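Local structure of aminotransferase class I and II (Streptococcus suis 89/1591, 3OP7) at residues L147-N161 with L179-D193. The protein probably transfers amino groups between amino acids and 2-oxo acids, using pyridoxal 5'-phosphate carried on a lysine as a Schiff base. Residues are numbered along the deposited sequence; the frame is centred on the assembly and turned at random. Where two conformers were deposited one is given.
Sequences LRQLIRPTTKMICIN and LVEIASEVGAYILSD. With EDO (1,2-ethanediol), chain J.
Strands 157-161 and 189-193, joined through helix 173-184 as a beta-alpha-beta unit, run parallel in the large mixed sheet of this fold-type I, PLP-dependent aminotransferase. Five backbone hydrogen bonds zip them, from Y189 N to K156 O through to D193 N to I160 O; I160 N to L191 O (2.9 Å, N-H...O 174°) is the straightest. At the C-terminal end the N161 amide and D193 carboxylate lie side by side, their planes 50° apart. N161 ND2 gives a hydrogen in its own amide plane to D193 O (2.8 Å), meeting that carbonyl from above its plane. D193 OD2 is hydrogen-bonded to N1 of the cofactor-lysine adduct at position 222 and to N94 ND2, so the pair borders the active site. On the face carrying I158, I160 and S192, under helix 173-184, I158 CD1 meets A183 CB (4.0 Å), while I160 CG1, between its backbone N and carbonyl carbon (chi1 66°), lies 3.4 Å from S192 OG, itself hydrogen-bonded to E194. Farther out, L147 crosses L179 at nearly a right angle, CD2 to CD1 only 3.4 Å apart. I182 CD1 sits over one face of the R148 guanidinium; at its edge NE donates to 1,2-ethanediol O2 (2.7 Å), and NH2 forms a salt bridge with E178. V186 packs CG2 on I151 CD1 (3.8 Å). Helices 144-150 and 173-184 pack together on one face of the sheet, where strand 107-112 lies beside 157-161 and strand 214-219 beside 189-193.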
ATOM      1  N   LEU A 147       1.698   9.911 -31.134  1.00 32.38           N
ATOM      2  CA  LEU A 147       1.877  10.663 -29.888  1.00 29.99           C
ATOM      3  C   LEU A 147       1.887  12.168 -30.140  1.00 30.84           C
ATOM      4  O   LEU A 147       1.321  12.944 -29.348  1.00 31.14           O
ATOM      5  CB  LEU A 147       3.146  10.274 -29.175  1.00 29.32           C
ATOM      6  CG  LEU A 147       3.389  10.965 -27.817  1.00 28.39           C
ATOM      7  CD1 LEU A 147       2.281  10.721 -26.765  1.00 29.84           C
ATOM      8  CD2 LEU A 147       4.752  10.529 -27.269  1.00 28.37           C
ATOM      9  N   ARG A 148       2.548  12.586 -31.217  1.00 33.00           N
ATOM     10  CA  ARG A 148       2.561  13.998 -31.596  1.00 34.23           C
ATOM     11  C   ARG A 148       1.150  14.529 -31.881  1.00 34.93           C
ATOM     12  O   ARG A 148       0.930  15.719 -31.721  1.00 37.00           O
ATOM     13  CB  ARG A 148       3.503  14.253 -32.767  1.00 34.89           C
ATOM     14  CG  ARG A 148       4.958  14.055 -32.423  1.00 34.96           C
ATOM     15  CD  ARG A 148       5.869  14.460 -33.575  1.00 36.87           C
ATOM     16  NE  ARG A 148       7.242  14.100 -33.280  1.00 36.01           N
ATOM     17  CZ  ARG A 148       7.777  12.921 -33.536  1.00 39.11           C
ATOM     18  NH1 ARG A 148       7.132  12.012 -34.269  1.00 46.21           N
ATOM     19  NH2 ARG A 148       9.013  12.682 -33.151  1.00 39.44           N
ATOM     20  N   GLN A 149       0.220  13.669 -32.290  1.00 35.31           N
ATOM     21  CA  GLN A 149      -1.171  14.061 -32.545  0.50 36.26           C
ATOM     22  C   GLN A 149      -1.980  14.135 -31.245  1.00 35.41           C
ATOM     23  O   GLN A 149      -2.917  14.961 -31.114  1.00 36.35           O
ATOM     24  CB  GLN A 149      -1.850  13.086 -33.520  0.50 36.84           C
ATOM     25  CG  GLN A 149      -1.237  12.996 -34.893  0.50 41.10           C
ATOM     26  CD  GLN A 149      -1.951  11.983 -35.748  0.50 42.50           C
ATOM     27  OE1 GLN A 149      -2.516  11.014 -35.231  0.50 44.48           O
ATOM     28  NE2 GLN A 149      -1.953  12.199 -37.054  0.50 48.92           N
ATOM     29  N   LEU A 150      -1.628  13.292 -30.274  1.00 33.20           N
ATOM     30  CA  LEU A 150      -2.369  13.251 -29.005  1.00 32.14           C
ATOM     31  C   LEU A 150      -1.947  14.301 -27.993  1.00 31.11           C
ATOM     32  O   LEU A 150      -2.755  14.715 -27.174  1.00 31.53           O
ATOM     33  CB  LEU A 150      -2.226  11.885 -28.337  1.00 31.56           C
ATOM     34  CG  LEU A 150      -2.859  10.714 -29.105  1.00 32.96           C
ATOM     35  CD1 LEU A 150      -2.286   9.400 -28.552  1.00 33.27           C
ATOM     36  CD2 LEU A 150      -4.384  10.784 -28.924  1.00 33.86           C
ATOM     37  N   ILE A 151      -0.687  14.703 -28.025  1.00 30.22           N
ATOM     38  CA  ILE A 151      -0.147  15.631 -27.016  1.00 28.45           C
ATOM     39  C   ILE A 151      -0.771  17.013 -27.184  1.00 28.15           C
ATOM     40  O   ILE A 151      -1.099  17.453 -28.313  1.00 28.29           O
ATOM     41  CB  ILE A 151       1.412  15.688 -27.085  1.00 28.10           C
ATOM     42  CG1 ILE A 151       1.983  16.291 -25.789  1.00 30.71           C
ATOM     43  CG2 ILE A 151       1.880  16.383 -28.346  1.00 29.80           C
ATOM     44  CD1 ILE A 151       3.442  15.980 -25.475  1.00 35.18           C
ATOM     45  N   ARG A 152      -0.869  17.714 -26.073  1.00 28.62           N
ATOM     46  CA  ARG A 152      -1.485  19.022 -26.002  1.00 29.10           C
ATOM     47  C   ARG A 152      -0.539  19.952 -25.290  1.00 28.14           C
ATOM     48  O   ARG A 152       0.297  19.481 -24.493  1.00 26.92           O
ATOM     49  CB  ARG A 152      -2.766  18.942 -25.164  1.00 30.09           C
ATOM     50  CG  ARG A 152      -3.848  18.018 -25.717  1.00 31.09           C
ATOM     51  CD  ARG A 152      -5.037  18.072 -24.734  1.00 32.91           C
ATOM     52  NE  ARG A 152      -6.041  17.070 -25.091  1.00 36.56           N
ATOM     53  CZ  ARG A 152      -7.157  16.864 -24.388  1.00 37.44           C
ATOM     54  NH1 ARG A 152      -7.406  17.575 -23.307  1.00 38.27           N
ATOM     55  NH2 ARG A 152      -7.984  15.898 -24.737  1.00 40.22           N
ATOM     56  N   PRO A 153      -0.774  21.268 -25.429  1.00 28.98           N
ATOM     57  CA  PRO A 153       0.116  22.229 -24.809  1.00 29.43           C
ATOM     58  C   PRO A 153       0.257  22.040 -23.324  1.00 31.02           C
ATOM     59  O   PRO A 153       1.309  22.342 -22.772  1.00 33.35           O
ATOM     60  CB  PRO A 153      -0.526  23.566 -25.161  1.00 30.94           C
ATOM     61  CG  PRO A 153      -1.099  23.307 -26.541  1.00 31.93           C
ATOM     62  CD  PRO A 153      -1.643  21.904 -26.443  1.00 30.26           C
ATOM     63  N   THR A 154      -0.787  21.514 -22.702  1.00 30.00           N
ATOM     64  CA  THR A 154      -0.840  21.366 -21.237  1.00 30.51           C
ATOM     65  C   THR A 154      -0.786  19.918 -20.778  1.00 28.76           C
ATOM     66  O   THR A 154      -1.071  19.623 -19.596  1.00 28.81           O
ATOM     67  CB  THR A 154      -2.128  22.047 -20.623  1.00 30.74           C
ATOM     68  OG1 THR A 154      -3.314  21.443 -21.166  1.00 34.60           O
ATOM     69  CG2 THR A 154      -2.133  23.574 -20.872  1.00 36.85           C
ATOM     70  N   THR A 155      -0.376  18.971 -21.645  1.00 27.58           N
ATOM     71  CA  THR A 155      -0.331  17.593 -21.219  1.00 27.71           C
ATOM     72  C   THR A 155       0.547  17.486 -19.978  1.00 26.87           C
ATOM     73  O   THR A 155       1.687  17.927 -19.986  1.00 28.22           O
ATOM     74  CB  THR A 155       0.136  16.665 -22.356  1.00 26.85           C
ATOM     75  OG1 THR A 155      -0.819  16.697 -23.428  1.00 28.45           O
ATOM     76  CG2 THR A 155       0.375  15.169 -21.889  1.00 25.69           C
ATOM     77  N   LYS A 156       0.019  16.870 -18.941  1.00 26.24           N
ATOM     78  CA  LYS A 156       0.721  16.764 -17.660  1.00 26.78           C
ATOM     79  C   LYS A 156       1.676  15.601 -17.561  1.00 25.26           C
ATOM     80  O   LYS A 156       2.767  15.729 -16.961  1.00 24.49           O
ATOM     81  CB  LYS A 156      -0.246  16.659 -16.509  1.00 28.77           C
ATOM     82  CG  LYS A 156       0.503  16.419 -15.184  1.00 31.99           C
ATOM     83  CD  LYS A 156      -0.132  16.846 -13.896  1.00 40.75           C
ATOM     84  CE  LYS A 156      -0.126  18.339 -13.665  1.00 44.89           C
ATOM     85  NZ  LYS A 156      -1.025  18.591 -12.483  1.00 44.02           N
HETATM   86  N   MSE A 157       1.285  14.460 -18.136  1.00 23.98           N
HETATM   87  CA  MSE A 157       2.016  13.219 -17.936  1.00 23.13           C
HETATM   88  C   MSE A 157       1.755  12.234 -19.054  1.00 23.71           C
HETATM   89  O   MSE A 157       0.652  12.181 -19.575  1.00 24.57           O
HETATM   90  CB  MSE A 157       1.614  12.584 -16.587  1.00 23.85           C
HETATM   91  CG  MSE A 157       2.425  11.318 -16.239  1.00 24.82           C
HETATM   92 SE   MSE A 157       1.923  10.575 -14.564  0.75 22.98          SE
HETATM   93  CE  MSE A 157       2.678  11.967 -13.453  1.00 26.07           C
ATOM     94  N   ILE A 158       2.804  11.504 -19.450  1.00 23.28           N
ATOM     95  CA  ILE A 158       2.741  10.377 -20.332  1.00 24.23           C
ATOM     96  C   ILE A 158       3.190   9.162 -19.516  1.00 23.58           C
ATOM     97  O   ILE A 158       4.246   9.217 -18.844  1.00 23.48           O
ATOM     98  CB  ILE A 158       3.681  10.541 -21.539  1.00 22.95           C
ATOM     99  CG1 ILE A 158       3.271  11.753 -22.371  1.00 25.89           C
ATOM    100  CG2 ILE A 158       3.667   9.271 -22.459  1.00 25.14           C
ATOM    101  CD1 ILE A 158       4.371  12.248 -23.331  1.00 28.12           C
ATOM    102  N   CYS A 159       2.371   8.111 -19.537  1.00 23.04           N
ATOM    103  CA  CYS A 159       2.669   6.873 -18.822  1.00 23.33           C
ATOM    104  C   CYS A 159       3.080   5.781 -19.769  1.00 24.19           C
ATOM    105  O   CYS A 159       2.377   5.490 -20.763  1.00 24.72           O
ATOM    106  CB  CYS A 159       1.458   6.429 -17.989  1.00 22.98           C
ATOM    107  SG  CYS A 159       0.836   7.602 -16.821  1.00 25.67           S
ATOM    108  N   ILE A 160       4.236   5.167 -19.485  1.00 23.77           N
ATOM    109  CA  ILE A 160       4.710   4.010 -20.202  1.00 23.64           C
ATOM    110  C   ILE A 160       5.117   2.895 -19.238  1.00 23.83           C
ATOM    111  O   ILE A 160       5.297   3.123 -18.046  1.00 21.39           O
ATOM    112  CB  ILE A 160       5.916   4.367 -21.092  1.00 25.16           C
ATOM    113  CG1 ILE A 160       7.150   4.775 -20.264  1.00 24.44           C
ATOM    114  CG2 ILE A 160       5.541   5.457 -22.142  1.00 25.21           C
ATOM    115  CD1 ILE A 160       8.438   4.958 -21.190  1.00 24.04           C
ATOM    116  N   ASN A 161       5.288   1.690 -19.773  1.00 23.89           N
ATOM    117  CA  ASN A 161       5.662   0.515 -19.017  1.00 23.81           C
ATOM    118  C   ASN A 161       6.746  -0.104 -19.921  1.00 24.65           C
ATOM    119  O   ASN A 161       6.496  -0.493 -21.062  1.00 24.97           O
ATOM    120  CB  ASN A 161       4.404  -0.339 -18.846  1.00 23.48           C
ATOM    121  CG  ASN A 161       4.574  -1.602 -18.009  1.00 25.62           C
ATOM    122  OD1 ASN A 161       3.723  -2.514 -18.131  1.00 25.83           O
ATOM    123  ND2 ASN A 161       5.585  -1.662 -17.135  1.00 22.65           N
ATOM    124  N   LEU A 179      10.795  10.116 -27.710  1.00 29.18           N
ATOM    125  CA  LEU A 179       9.660  10.269 -26.786  1.00 27.63           C
ATOM    126  C   LEU A 179       9.925  11.468 -25.879  1.00 27.43           C
ATOM    127  O   LEU A 179       9.042  12.310 -25.636  1.00 28.26           O
ATOM    128  CB  LEU A 179       9.473   9.000 -25.965  1.00 26.00           C
ATOM    129  CG  LEU A 179       8.589   9.041 -24.738  1.00 28.36           C
ATOM    130  CD1 LEU A 179       7.186   9.490 -25.155  1.00 30.46           C
ATOM    131  CD2 LEU A 179       8.610   7.645 -24.068  1.00 26.09           C
ATOM    132  N   VAL A 180      11.134  11.532 -25.343  1.00 28.14           N
ATOM    133  CA  VAL A 180      11.493  12.619 -24.444  1.00 28.43           C
ATOM    134  C   VAL A 180      11.447  13.971 -25.179  1.00 29.84           C
ATOM    135  O   VAL A 180      10.977  14.935 -24.647  1.00 29.78           O
ATOM    136  CB  VAL A 180      12.851  12.363 -23.798  1.00 29.93           C
ATOM    137  CG1 VAL A 180      13.392  13.625 -23.036  1.00 29.77           C
ATOM    138  CG2 VAL A 180      12.736  11.206 -22.818  1.00 27.04           C
ATOM    139  N   GLU A 181      11.970  14.044 -26.396  1.00 31.14           N
ATOM    140  CA  GLU A 181      11.892  15.293 -27.140  0.50 32.66           C
ATOM    141  C   GLU A 181      10.445  15.770 -27.288  1.00 32.02           C
ATOM    142  O   GLU A 181      10.185  16.976 -27.195  1.00 32.37           O
ATOM    143  CB  GLU A 181      12.607  15.179 -28.485  0.50 34.24           C
ATOM    144  CG  GLU A 181      14.118  15.144 -28.324  0.50 36.86           C
ATOM    145  CD  GLU A 181      14.869  14.950 -29.624  0.50 42.55           C
ATOM    146  OE1 GLU A 181      14.404  14.165 -30.481  0.50 45.73           O
ATOM    147  OE2 GLU A 181      15.933  15.596 -29.788  0.50 45.17           O
ATOM    148  N   ILE A 182       9.504  14.842 -27.477  1.00 31.07           N
ATOM    149  CA  ILE A 182       8.095  15.214 -27.578  1.00 30.72           C
ATOM    150  C   ILE A 182       7.543  15.724 -26.230  1.00 30.17           C
ATOM    151  O   ILE A 182       6.933  16.828 -26.167  1.00 30.00           O
ATOM    152  CB  ILE A 182       7.220  14.050 -28.075  1.00 30.77           C
ATOM    153  CG1 ILE A 182       7.605  13.618 -29.491  1.00 30.76           C
ATOM    154  CG2 ILE A 182       5.744  14.452 -28.018  1.00 29.61           C
ATOM    155  CD1 ILE A 182       7.002  12.210 -29.868  1.00 30.27           C
ATOM    156  N   ALA A 183       7.796  14.979 -25.136  1.00 28.79           N
ATOM    157  CA  ALA A 183       7.375  15.361 -23.798  1.00 28.35           C
ATOM    158  C   ALA A 183       7.972  16.706 -23.386  1.00 28.96           C
ATOM    159  O   ALA A 183       7.287  17.540 -22.794  1.00 27.11           O
ATOM    160  CB  ALA A 183       7.751  14.274 -22.724  1.00 26.59           C
ATOM    161  N   SER A 184       9.232  16.930 -23.763  1.00 29.63           N
ATOM    162  CA  SER A 184       9.914  18.176 -23.423  1.00 32.28           C
ATOM    163  C   SER A 184       9.314  19.403 -24.053  1.00 33.37           C
ATOM    164  O   SER A 184       9.510  20.483 -23.532  1.00 33.48           O
ATOM    165  CB  SER A 184      11.391  18.130 -23.848  1.00 33.97           C
ATOM    166  OG  SER A 184      11.999  17.143 -23.084  1.00 38.22           O
ATOM    167  N   GLU A 185       8.621  19.275 -25.192  1.00 32.60           N
ATOM    168  CA  GLU A 185       7.967  20.436 -25.780  1.00 34.84           C
ATOM    169  C   GLU A 185       6.979  21.125 -24.835  1.00 34.10           C
ATOM    170  O   GLU A 185       6.749  22.347 -24.961  1.00 34.70           O
ATOM    171  CB  GLU A 185       7.217  20.099 -27.078  1.00 35.28           C
ATOM    172  CG  GLU A 185       8.048  19.922 -28.306  1.00 41.71           C
ATOM    173  CD  GLU A 185       8.829  21.170 -28.694  1.00 44.58           C
ATOM    174  OE1 GLU A 185       8.283  22.136 -29.297  1.00 47.13           O
ATOM    175  OE2 GLU A 185      10.027  21.170 -28.383  1.00 46.31           O
ATOM    176  N   VAL A 186       6.378  20.348 -23.930  1.00 31.92           N
ATOM    177  CA  VAL A 186       5.370  20.855 -23.011  1.00 31.73           C
ATOM    178  C   VAL A 186       5.723  20.683 -21.543  1.00 31.96           C
ATOM    179  O   VAL A 186       4.949  21.114 -20.663  1.00 33.45           O
ATOM    180  CB  VAL A 186       3.981  20.225 -23.283  1.00 31.18           C
ATOM    181  CG1 VAL A 186       3.600  20.370 -24.746  1.00 31.26           C
ATOM    182  CG2 VAL A 186       3.969  18.794 -22.915  1.00 26.58           C
ATOM    183  N   GLY A 187       6.897  20.118 -21.235  1.00 31.12           N
ATOM    184  CA  GLY A 187       7.261  19.896 -19.836  1.00 30.48           C
ATOM    185  C   GLY A 187       6.436  18.777 -19.178  1.00 29.43           C
ATOM    186  O   GLY A 187       6.234  18.765 -17.952  1.00 29.67           O
ATOM    187  N   ALA A 188       5.936  17.823 -19.974  1.00 27.94           N
ATOM    188  CA  ALA A 188       5.167  16.698 -19.423  1.00 26.76           C
ATOM    189  C   ALA A 188       6.097  15.752 -18.672  1.00 26.31           C
ATOM    190  O   ALA A 188       7.222  15.513 -19.089  1.00 26.74           O
ATOM    191  CB  ALA A 188       4.433  15.916 -20.553  1.00 26.53           C
ATOM    192  N   TYR A 189       5.629  15.205 -17.565  1.00 26.78           N
ATOM    193  CA  TYR A 189       6.363  14.165 -16.893  1.00 25.85           C
ATOM    194  C   TYR A 189       6.202  12.946 -17.739  1.00 24.40           C
ATOM    195  O   TYR A 189       5.191  12.795 -18.427  1.00 24.93           O
ATOM    196  CB  TYR A 189       5.738  13.786 -15.581  1.00 26.95           C
ATOM    197  CG  TYR A 189       5.714  14.852 -14.510  1.00 28.61           C
ATOM    198  CD1 TYR A 189       6.874  15.308 -13.961  1.00 31.11           C
ATOM    199  CD2 TYR A 189       4.486  15.367 -14.031  1.00 32.86           C
ATOM    200  CE1 TYR A 189       6.845  16.295 -12.946  1.00 32.07           C
ATOM    201  CE2 TYR A 189       4.441  16.328 -13.028  1.00 34.43           C
ATOM    202  CZ  TYR A 189       5.623  16.782 -12.483  1.00 35.18           C
ATOM    203  OH  TYR A 189       5.577  17.735 -11.480  1.00 36.05           O
ATOM    204  N   ILE A 190       7.149  12.040 -17.623  1.00 24.31           N
ATOM    205  CA  ILE A 190       6.991  10.679 -18.145  1.00 23.05           C
ATOM    206  C   ILE A 190       7.179   9.698 -16.991  1.00 23.78           C
ATOM    207  O   ILE A 190       8.262   9.598 -16.411  1.00 23.68           O
ATOM    208  CB  ILE A 190       7.981  10.328 -19.286  1.00 24.27           C
ATOM    209  CG1 ILE A 190       7.782  11.236 -20.514  1.00 24.67           C
ATOM    210  CG2 ILE A 190       7.773   8.841 -19.679  1.00 24.57           C
ATOM    211  CD1 ILE A 190       8.849  11.097 -21.601  1.00 25.75           C
ATOM    212  N   LEU A 191       6.092   9.017 -16.627  1.00 23.18           N
ATOM    213  CA  LEU A 191       6.113   7.982 -15.606  1.00 21.82           C
ATOM    214  C   LEU A 191       6.422   6.704 -16.380  1.00 23.04           C
ATOM    215  O   LEU A 191       5.725   6.375 -17.373  1.00 22.34           O
ATOM    216  CB  LEU A 191       4.753   7.818 -14.978  1.00 22.59           C
ATOM    217  CG  LEU A 191       4.539   6.573 -14.075  1.00 20.37           C
ATOM    218  CD1 LEU A 191       5.659   6.456 -12.968  1.00 23.10           C
ATOM    219  CD2 LEU A 191       3.125   6.561 -13.422  1.00 22.70           C
ATOM    220  N   SER A 192       7.493   6.026 -16.002  1.00 22.62           N
ATOM    221  CA  SER A 192       7.862   4.760 -16.628  1.00 21.96           C
ATOM    222  C   SER A 192       7.965   3.631 -15.588  1.00 22.38           C
ATOM    223  O   SER A 192       8.812   3.663 -14.696  1.00 22.38           O
ATOM    224  CB  SER A 192       9.193   4.939 -17.361  1.00 23.28           C
ATOM    225  OG  SER A 192       9.556   3.750 -18.052  1.00 22.51           O
ATOM    226  N   ASP A 193       7.029   2.693 -15.645  1.00 21.34           N
ATOM    227  CA  ASP A 193       7.047   1.521 -14.815  1.00 20.79           C
ATOM    228  C   ASP A 193       8.021   0.514 -15.455  1.00 21.09           C
ATOM    229  O   ASP A 193       7.792  -0.016 -16.568  1.00 22.50           O
ATOM    230  CB  ASP A 193       5.620   0.982 -14.680  1.00 21.54           C
ATOM    231  CG  ASP A 193       5.530  -0.377 -13.977  1.00 22.15           C
ATOM    232  OD1 ASP A 193       6.500  -1.157 -13.965  1.00 23.30           O
ATOM    233  OD2 ASP A 193       4.419  -0.715 -13.562  1.00 23.50           O
TER
HETATM  234  C1  EDO J 407       9.150  18.295 -31.097  1.00 49.70           C
HETATM  235  O1  EDO J 407      10.409  17.806 -30.576  1.00 50.98           O
HETATM  236  C2  EDO J 407       8.828  17.602 -32.425  1.00 48.67           C
HETATM  237  O2  EDO J 407       7.932  16.485 -32.303  1.00 42.64           O
HETATM  238  O   HOH W   1       2.460  20.400 -19.512  1.00 38.87           O
HETATM  239  O   HOH W   2       3.741  18.437 -16.119  1.00 48.69           O